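Local atomic coordinates of 2'-deoxycytidine 5'-triphosphate deaminase (PDB entry 2R9Q), a protein that probably catalyses the hydrolytic deamination of dCTP to dUTP, a step in supplying thymidylate precursors. Residues Q82-L96 against L144-R158. Sequence-based numbering, arbitrary orientation.
Sequences QGAVLETGCVYIVPL and LYLEISPRTFPIVVR
Two antiparallel strand pairings build this part of the dUTPase-like beta fold of the N-terminal domain: 84-86 runs against 155-157, and 91-96 against 144-150. A type II turn from Glu87 to Cys90 and the loop 151-154 carry the two segments from one pairing to the other. Between the pairings lies an apolar core, into which Leu86 sends CD1 to meet Val157 CG2 at 3.7 Å and Ile148 CG2 at 3.9 Å; its other branch, CD2, sits 3.6 Å above the centre of the Tyr92 ring. The hydroxyl of that tyrosine accepts the Glu87 N-H, tying the turn to the ring. Gly89, with its positive phi, suits the turn and donates its N-H to Pro150 O. Next to it, Ser149 has OG anti to its own N (chi1 -166°) and donates a hydrogen bond to Cys90 O at 2.8 Å from above its carbonyl plane. Glu87, buried where two subunits meet, sends OE2 to a salt bridge with Arg53 NE of the second subunit. Gly83 has no CB to jam against Gln82 O or crowd Arg158 NH2. Arg158, salt-bridged through NH1 to Asp231 and Asp229, bends at chi3 and donates its NE-H to Gln82 O at 3.0 Å, nearly straight at 168°.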
ATOM      1  N   GLN B  82       3.394 -30.766   9.284  1.00 65.68           N
ATOM      2  CA  GLN B  82       3.816 -30.957   7.882  1.00 66.79           C
ATOM      3  C   GLN B  82       4.400 -29.680   7.275  1.00 65.86           C
ATOM      4  O   GLN B  82       5.412 -29.734   6.584  1.00 65.84           O
ATOM      5  CB  GLN B  82       2.660 -31.470   6.983  1.00 67.28           C
ATOM      6  CG  GLN B  82       2.296 -32.983   7.168  1.00 69.96           C
ATOM      7  CD  GLN B  82       3.514 -33.915   7.362  1.00 70.03           C
ATOM      8  OE1 GLN B  82       3.668 -34.530   8.420  1.00 71.86           O
ATOM      9  NE2 GLN B  82       4.373 -34.010   6.351  1.00 67.91           N
ATOM     10  N   GLY B  83       3.762 -28.540   7.533  1.00 64.48           N
ATOM     11  CA  GLY B  83       4.154 -27.303   6.899  1.00 63.08           C
ATOM     12  C   GLY B  83       2.984 -26.382   6.665  1.00 61.31           C
ATOM     13  O   GLY B  83       2.009 -26.757   6.043  1.00 60.64           O
ATOM     14  N   ALA B  84       3.107 -25.159   7.152  1.00 58.94           N
ATOM     15  CA  ALA B  84       2.090 -24.159   6.979  1.00 57.31           C
ATOM     16  C   ALA B  84       2.688 -22.942   6.322  1.00 55.41           C
ATOM     17  O   ALA B  84       3.803 -22.567   6.609  1.00 54.10           O
ATOM     18  CB  ALA B  84       1.491 -23.777   8.344  1.00 57.17           C
ATOM     19  N   VAL B  85       1.901 -22.298   5.480  1.00 54.53           N
ATOM     20  CA  VAL B  85       2.235 -21.007   4.922  1.00 53.87           C
ATOM     21  C   VAL B  85       1.836 -19.882   5.878  1.00 51.78           C
ATOM     22  O   VAL B  85       0.710 -19.769   6.311  1.00 50.20           O
ATOM     23  CB  VAL B  85       1.526 -20.733   3.576  1.00 54.66           C
ATOM     24  CG1 VAL B  85       2.047 -19.435   2.905  1.00 51.91           C
ATOM     25  CG2 VAL B  85       1.608 -21.930   2.690  1.00 56.67           C
ATOM     26  N   LEU B  86       2.815 -19.044   6.160  1.00 51.11           N
ATOM     27  CA  LEU B  86       2.633 -17.819   6.869  1.00 50.30           C
ATOM     28  C   LEU B  86       2.634 -16.677   5.834  1.00 49.85           C
ATOM     29  O   LEU B  86       3.557 -16.512   5.040  1.00 48.25           O
ATOM     30  CB  LEU B  86       3.703 -17.689   7.975  1.00 50.01           C
ATOM     31  CG  LEU B  86       3.941 -18.876   8.938  1.00 48.92           C
ATOM     32  CD1 LEU B  86       5.042 -18.539   9.976  1.00 48.00           C
ATOM     33  CD2 LEU B  86       2.690 -19.474   9.627  1.00 44.88           C
ATOM     34  N   GLU B  87       1.547 -15.926   5.817  1.00 49.81           N
ATOM     35  CA  GLU B  87       1.360 -14.868   4.847  1.00 50.62           C
ATOM     36  C   GLU B  87       1.914 -13.518   5.350  1.00 50.29           C
ATOM     37  O   GLU B  87       2.031 -13.268   6.568  1.00 49.26           O
ATOM     38  CB  GLU B  87      -0.123 -14.746   4.440  1.00 50.84           C
ATOM     39  CG  GLU B  87      -0.730 -16.045   3.927  1.00 51.59           C
ATOM     40  CD  GLU B  87      -0.286 -16.475   2.539  1.00 52.99           C
ATOM     41  OE1 GLU B  87       0.472 -15.745   1.865  1.00 53.54           O
ATOM     42  OE2 GLU B  87      -0.722 -17.569   2.107  1.00 55.86           O
ATOM     43  N   THR B  88       2.282 -12.674   4.392  1.00 50.28           N
ATOM     44  CA  THR B  88       2.798 -11.351   4.696  1.00 51.14           C
ATOM     45  C   THR B  88       1.718 -10.505   5.388  1.00 51.55           C
ATOM     46  O   THR B  88       0.537 -10.645   5.126  1.00 51.24           O
ATOM     47  CB  THR B  88       3.371 -10.631   3.468  1.00 50.86           C
ATOM     48  OG1 THR B  88       2.307 -10.282   2.594  1.00 50.77           O
ATOM     49  CG2 THR B  88       4.379 -11.493   2.739  1.00 50.15           C
ATOM     50  N   GLY B  89       2.144  -9.690   6.334  1.00 52.12           N
ATOM     51  CA  GLY B  89       1.248  -8.794   7.052  1.00 52.22           C
ATOM     52  C   GLY B  89       0.499  -9.470   8.170  1.00 52.41           C
ATOM     53  O   GLY B  89      -0.343  -8.855   8.806  1.00 53.05           O
ATOM     54  N   CYS B  90       0.775 -10.746   8.397  1.00 52.94           N
ATOM     55  CA  CYS B  90       0.031 -11.569   9.364  1.00 52.82           C
ATOM     56  C   CYS B  90       0.948 -11.920  10.488  1.00 51.07           C
ATOM     57  O   CYS B  90       2.129 -12.049  10.259  1.00 49.63           O
ATOM     58  CB  CYS B  90      -0.529 -12.844   8.720  1.00 52.78           C
ATOM     59  SG  CYS B  90      -1.783 -12.519   7.505  1.00 56.33           S
ATOM     60  N   VAL B  91       0.376 -12.061  11.688  1.00 49.77           N
ATOM     61  CA  VAL B  91       1.139 -12.250  12.910  1.00 49.13           C
ATOM     62  C   VAL B  91       0.804 -13.625  13.484  1.00 48.98           C
ATOM     63  O   VAL B  91      -0.356 -14.021  13.590  1.00 47.80           O
ATOM     64  CB  VAL B  91       0.912 -11.076  13.935  1.00 49.39           C
ATOM     65  CG1 VAL B  91       1.865 -11.152  15.103  1.00 46.86           C
ATOM     66  CG2 VAL B  91       1.016  -9.723  13.246  1.00 47.99           C
ATOM     67  N   TYR B  92       1.853 -14.366  13.787  1.00 50.08           N
ATOM     68  CA  TYR B  92       1.758 -15.713  14.337  1.00 51.08           C
ATOM     69  C   TYR B  92       2.617 -15.833  15.572  1.00 51.53           C
ATOM     70  O   TYR B  92       3.717 -15.310  15.608  1.00 52.53           O
ATOM     71  CB  TYR B  92       2.203 -16.769  13.297  1.00 51.13           C
ATOM     72  CG  TYR B  92       1.512 -16.678  11.955  1.00 49.02           C
ATOM     73  CD1 TYR B  92       0.326 -17.350  11.710  1.00 48.81           C
ATOM     74  CD2 TYR B  92       2.052 -15.918  10.939  1.00 50.18           C
ATOM     75  CE1 TYR B  92      -0.301 -17.268  10.490  1.00 50.70           C
ATOM     76  CE2 TYR B  92       1.443 -15.819   9.713  1.00 50.46           C
ATOM     77  CZ  TYR B  92       0.265 -16.496   9.480  1.00 51.86           C
ATOM     78  OH  TYR B  92      -0.315 -16.386   8.241  1.00 50.53           O
ATOM     79  N   ILE B  93       2.098 -16.479  16.605  1.00 52.74           N
ATOM     80  CA  ILE B  93       2.898 -16.853  17.784  1.00 53.39           C
ATOM     81  C   ILE B  93       3.113 -18.365  17.753  1.00 53.52           C
ATOM     82  O   ILE B  93       2.185 -19.129  17.492  1.00 52.74           O
ATOM     83  CB  ILE B  93       2.264 -16.424  19.147  1.00 53.45           C
ATOM     84  CG1 ILE B  93       1.680 -15.002  19.082  1.00 53.76           C
ATOM     85  CG2 ILE B  93       3.277 -16.519  20.286  1.00 53.76           C
ATOM     86  CD1 ILE B  93       2.652 -13.949  18.898  1.00 51.16           C
ATOM     87  N   VAL B  94       4.366 -18.767  17.974  1.00 54.20           N
ATOM     88  CA  VAL B  94       4.801 -20.157  17.884  1.00 54.11           C
ATOM     89  C   VAL B  94       5.595 -20.562  19.129  1.00 54.95           C
ATOM     90  O   VAL B  94       6.687 -20.028  19.367  1.00 54.29           O
ATOM     91  CB  VAL B  94       5.608 -20.410  16.603  1.00 53.82           C
ATOM     92  CG1 VAL B  94       6.021 -21.852  16.520  1.00 51.00           C
ATOM     93  CG2 VAL B  94       4.788 -20.015  15.408  1.00 52.68           C
ATOM     94  N   PRO B  95       5.032 -21.481  19.950  1.00 56.16           N
ATOM     95  CA  PRO B  95       5.860 -22.115  20.985  1.00 57.18           C
ATOM     96  C   PRO B  95       7.056 -22.815  20.389  1.00 57.54           C
ATOM     97  O   PRO B  95       6.950 -23.527  19.391  1.00 56.63           O
ATOM     98  CB  PRO B  95       4.902 -23.102  21.687  1.00 57.33           C
ATOM     99  CG  PRO B  95       3.530 -22.532  21.446  1.00 57.03           C
ATOM    100  CD  PRO B  95       3.632 -21.922  20.043  1.00 56.62           C
ATOM    101  N   LEU B  96       8.200 -22.567  21.006  1.00 58.42           N
ATOM    102  CA  LEU B  96       9.437 -23.102  20.549  1.00 58.91           C
ATOM    103  C   LEU B  96       9.661 -24.429  21.261  1.00 59.88           C
ATOM    104  O   LEU B  96       9.158 -24.640  22.358  1.00 59.45           O
ATOM    105  CB  LEU B  96      10.560 -22.082  20.784  1.00 58.75           C
ATOM    106  CG  LEU B  96      10.539 -20.749  20.007  1.00 57.10           C
ATOM    107  CD1 LEU B  96      11.604 -19.781  20.571  1.00 56.07           C
ATOM    108  CD2 LEU B  96      10.704 -20.936  18.506  1.00 53.57           C
ATOM    109  N   LEU B 144       9.750 -20.663  25.765  1.00 61.72           N
ATOM    110  CA  LEU B 144      10.067 -19.612  24.805  1.00 60.29           C
ATOM    111  C   LEU B 144       9.059 -19.643  23.646  1.00 59.35           C
ATOM    112  O   LEU B 144       8.542 -20.703  23.264  1.00 57.31           O
ATOM    113  CB  LEU B 144      11.507 -19.757  24.283  1.00 60.19           C
ATOM    114  CG  LEU B 144      12.706 -19.650  25.236  1.00 60.12           C
ATOM    115  CD1 LEU B 144      14.011 -20.142  24.540  1.00 58.51           C
ATOM    116  CD2 LEU B 144      12.900 -18.241  25.821  1.00 59.06           C
ATOM    117  N   TYR B 145       8.784 -18.451  23.116  1.00 59.13           N
ATOM    118  CA  TYR B 145       7.847 -18.264  22.023  1.00 58.71           C
ATOM    119  C   TYR B 145       8.493 -17.404  20.966  1.00 57.43           C
ATOM    120  O   TYR B 145       9.290 -16.511  21.297  1.00 56.23           O
ATOM    121  CB  TYR B 145       6.558 -17.627  22.532  1.00 59.34           C
ATOM    122  CG  TYR B 145       5.839 -18.471  23.551  1.00 60.32           C
ATOM    123  CD1 TYR B 145       4.793 -19.316  23.179  1.00 61.35           C
ATOM    124  CD2 TYR B 145       6.214 -18.449  24.893  1.00 60.31           C
ATOM    125  CE1 TYR B 145       4.144 -20.107  24.110  1.00 60.19           C
ATOM    126  CE2 TYR B 145       5.577 -19.251  25.817  1.00 60.89           C
ATOM    127  CZ  TYR B 145       4.543 -20.077  25.420  1.00 60.56           C
ATOM    128  OH  TYR B 145       3.884 -20.861  26.339  1.00 61.78           O
ATOM    129  N   LEU B 146       8.215 -17.722  19.698  1.00 55.87           N
ATOM    130  CA  LEU B 146       8.592 -16.840  18.573  1.00 55.20           C
ATOM    131  C   LEU B 146       7.360 -16.211  17.917  1.00 54.38           C
ATOM    132  O   LEU B 146       6.461 -16.887  17.450  1.00 53.95           O
ATOM    133  CB  LEU B 146       9.480 -17.532  17.536  1.00 54.63           C
ATOM    134  CG  LEU B 146      10.291 -16.662  16.566  1.00 54.54           C
ATOM    135  CD1 LEU B 146      11.312 -15.819  17.292  1.00 50.77           C
ATOM    136  CD2 LEU B 146      10.965 -17.466  15.450  1.00 54.47           C
ATOM    137  N   GLU B 147       7.319 -14.893  17.949  1.00 53.92           N
ATOM    138  CA  GLU B 147       6.423 -14.122  17.113  1.00 53.79           C
ATOM    139  C   GLU B 147       6.995 -13.993  15.693  1.00 52.15           C
ATOM    140  O   GLU B 147       8.153 -13.619  15.524  1.00 50.93           O
ATOM    141  CB  GLU B 147       6.248 -12.769  17.723  1.00 54.54           C
ATOM    142  CG  GLU B 147       5.088 -11.976  17.237  1.00 57.98           C
ATOM    143  CD  GLU B 147       4.834 -10.761  18.162  1.00 63.34           C
ATOM    144  OE1 GLU B 147       5.471  -9.694  17.937  1.00 63.64           O
ATOM    145  OE2 GLU B 147       4.008 -10.894  19.118  1.00 66.23           O
ATOM    146  N   ILE B 148       6.182 -14.326  14.690  1.00 50.46           N
ATOM    147  CA  ILE B 148       6.597 -14.307  13.299  1.00 49.46           C
ATOM    148  C   ILE B 148       5.614 -13.517  12.478  1.00 48.81           C
ATOM    149  O   ILE B 148       4.425 -13.825  12.426  1.00 47.07           O
ATOM    150  CB  ILE B 148       6.743 -15.739  12.631  1.00 49.50           C
ATOM    151  CG1 ILE B 148       7.576 -16.711  13.449  1.00 49.40           C
ATOM    152  CG2 ILE B 148       7.347 -15.636  11.196  1.00 50.44           C
ATOM    153  CD1 ILE B 148       7.453 -18.184  13.027  1.00 47.04           C
ATOM    154  N   SER B 149       6.143 -12.517  11.795  1.00 48.89           N
ATOM    155  CA  SER B 149       5.419 -11.816  10.740  1.00 49.92           C
ATOM    156  C   SER B 149       6.262 -11.643   9.476  1.00 50.43           C
ATOM    157  O   SER B 149       7.193 -10.830   9.447  1.00 50.74           O
ATOM    158  CB  SER B 149       4.928 -10.450  11.219  1.00 49.95           C
ATOM    159  OG  SER B 149       3.984  -9.974  10.303  1.00 48.95           O
ATOM    160  N   PRO B 150       5.948 -12.405   8.426  1.00 51.47           N
ATOM    161  CA  PRO B 150       6.616 -12.203   7.123  1.00 52.52           C
ATOM    162  C   PRO B 150       6.275 -10.836   6.536  1.00 51.83           C
ATOM    163  O   PRO B 150       5.152 -10.436   6.590  1.00 51.26           O
ATOM    164  CB  PRO B 150       6.034 -13.326   6.259  1.00 51.64           C
ATOM    165  CG  PRO B 150       5.471 -14.300   7.242  1.00 51.96           C
ATOM    166  CD  PRO B 150       4.970 -13.499   8.343  1.00 52.41           C
ATOM    167  N   ARG B 151       7.239 -10.134   5.987  1.00 52.45           N
ATOM    168  CA  ARG B 151       6.979  -8.815   5.487  1.00 53.15           C
ATOM    169  C   ARG B 151       6.931  -8.767   3.956  1.00 52.65           C
ATOM    170  O   ARG B 151       6.083  -8.118   3.400  1.00 51.57           O
ATOM    171  CB  ARG B 151       8.035  -7.874   6.040  1.00 54.39           C
ATOM    172  CG  ARG B 151       7.593  -6.825   6.972  1.00 59.94           C
ATOM    173  CD  ARG B 151       7.472  -7.216   8.432  1.00 61.86           C
ATOM    174  NE  ARG B 151       6.141  -7.635   8.903  1.00 65.52           N
ATOM    175  CZ  ARG B 151       4.924  -7.227   8.492  1.00 67.17           C
ATOM    176  NH1 ARG B 151       4.728  -6.295   7.555  1.00 69.06           N
ATOM    177  NH2 ARG B 151       3.849  -7.762   9.074  1.00 64.82           N
ATOM    178  N   THR B 152       7.874  -9.414   3.272  1.00 52.34           N
ATOM    179  CA  THR B 152       7.921  -9.351   1.807  1.00 52.35           C
ATOM    180  C   THR B 152       7.533 -10.635   1.135  1.00 51.60           C
ATOM    181  O   THR B 152       6.807 -10.601   0.186  1.00 51.46           O
ATOM    182  CB  THR B 152       9.301  -8.944   1.288  1.00 52.13           C
ATOM    183  OG1 THR B 152       9.665  -7.700   1.881  1.00 52.01           O
ATOM    184  CG2 THR B 152       9.323  -8.819  -0.270  1.00 52.51           C
ATOM    185  N   PHE B 153       8.087 -11.754   1.597  1.00 52.08           N
ATOM    186  CA  PHE B 153       7.816 -13.052   1.016  1.00 51.41           C
ATOM    187  C   PHE B 153       6.938 -13.869   1.923  1.00 50.99           C
ATOM    188  O   PHE B 153       7.207 -13.984   3.137  1.00 49.91           O
ATOM    189  CB  PHE B 153       9.109 -13.882   0.743  1.00 52.04           C
ATOM    190  CG  PHE B 153      10.216 -13.119   0.071  1.00 50.20           C
ATOM    191  CD1 PHE B 153      10.108 -12.723  -1.221  1.00 51.39           C
ATOM    192  CD2 PHE B 153      11.390 -12.859   0.730  1.00 52.57           C
ATOM    193  CE1 PHE B 153      11.102 -12.029  -1.809  1.00 49.45           C
ATOM    194  CE2 PHE B 153      12.374 -12.159   0.140  1.00 51.51           C
ATOM    195  CZ  PHE B 153      12.220 -11.749  -1.131  1.00 51.58           C
ATOM    196  N   PRO B 154       5.900 -14.492   1.340  1.00 51.15           N
ATOM    197  CA  PRO B 154       5.229 -15.498   2.136  1.00 50.99           C
ATOM    198  C   PRO B 154       6.149 -16.718   2.325  1.00 50.32           C
ATOM    199  O   PRO B 154       6.983 -17.039   1.441  1.00 50.09           O
ATOM    200  CB  PRO B 154       4.005 -15.809   1.306  1.00 52.15           C
ATOM    201  CG  PRO B 154       4.422 -15.516  -0.127  1.00 51.11           C
ATOM    202  CD  PRO B 154       5.279 -14.326   0.008  1.00 51.26           C
ATOM    203  N   ILE B 155       6.047 -17.357   3.473  1.00 49.77           N
ATOM    204  CA  ILE B 155       6.983 -18.417   3.843  1.00 49.04           C
ATOM    205  C   ILE B 155       6.287 -19.697   4.234  1.00 49.74           C
ATOM    206  O   ILE B 155       5.149 -19.675   4.639  1.00 48.20           O
ATOM    207  CB  ILE B 155       8.005 -17.958   4.886  1.00 48.51           C
ATOM    208  CG1 ILE B 155       7.357 -17.609   6.224  1.00 49.44           C
ATOM    209  CG2 ILE B 155       8.867 -16.810   4.324  1.00 46.20           C
ATOM    210  CD1 ILE B 155       8.337 -17.539   7.406  1.00 46.34           C
ATOM    211  N   VAL B 156       6.965 -20.826   4.048  1.00 51.39           N
ATOM    212  CA  VAL B 156       6.523 -22.090   4.652  1.00 53.13           C
ATOM    213  C   VAL B 156       7.469 -22.519   5.782  1.00 52.02           C
ATOM    214  O   VAL B 156       8.691 -22.524   5.621  1.00 52.41           O
ATOM    215  CB  VAL B 156       6.192 -23.258   3.605  1.00 53.26           C
ATOM    216  CG1 VAL B 156       6.965 -23.086   2.325  1.00 56.57           C
ATOM    217  CG2 VAL B 156       6.446 -24.639   4.206  1.00 54.88           C
ATOM    218  N   VAL B 157       6.855 -22.850   6.914  1.00 51.22           N
ATOM    219  CA  VAL B 157       7.522 -23.297   8.141  1.00 51.16           C
ATOM    220  C   VAL B 157       6.889 -24.564   8.674  1.00 51.99           C
ATOM    221  O   VAL B 157       5.770 -24.904   8.332  1.00 52.51           O
ATOM    222  CB  VAL B 157       7.544 -22.200   9.275  1.00 50.77           C
ATOM    223  CG1 VAL B 157       8.105 -20.889   8.732  1.00 49.05           C
ATOM    224  CG2 VAL B 157       6.160 -22.031   9.966  1.00 45.27           C
ATOM    225  N   ARG B 158       7.616 -25.256   9.528  1.00 53.24           N
ATOM    226  CA  ARG B 158       7.143 -26.469  10.133  1.00 54.00           C
ATOM    227  C   ARG B 158       7.878 -26.737  11.427  1.00 55.15           C
ATOM    228  O   ARG B 158       8.804 -26.007  11.799  1.00 54.02           O
ATOM    229  CB  ARG B 158       7.350 -27.648   9.182  1.00 54.90           C
ATOM    230  CG  ARG B 158       8.814 -27.836   8.759  1.00 54.18           C
ATOM    231  CD  ARG B 158       8.957 -28.950   7.802  1.00 55.55           C
ATOM    232  NE  ARG B 158       8.222 -28.725   6.568  1.00 52.40           N
ATOM    233  CZ  ARG B 158       8.663 -27.990   5.557  1.00 54.82           C
ATOM    234  NH1 ARG B 158       9.826 -27.378   5.629  1.00 57.60           N
ATOM    235  NH2 ARG B 158       7.931 -27.859   4.457  1.00 55.26           N
TER
HETATM  236  O   HOH W   1       5.293 -28.402   3.470  1.00 44.66           O
HETATM  237  O   HOH W   2       9.495 -23.320  25.064  1.00 36.91           O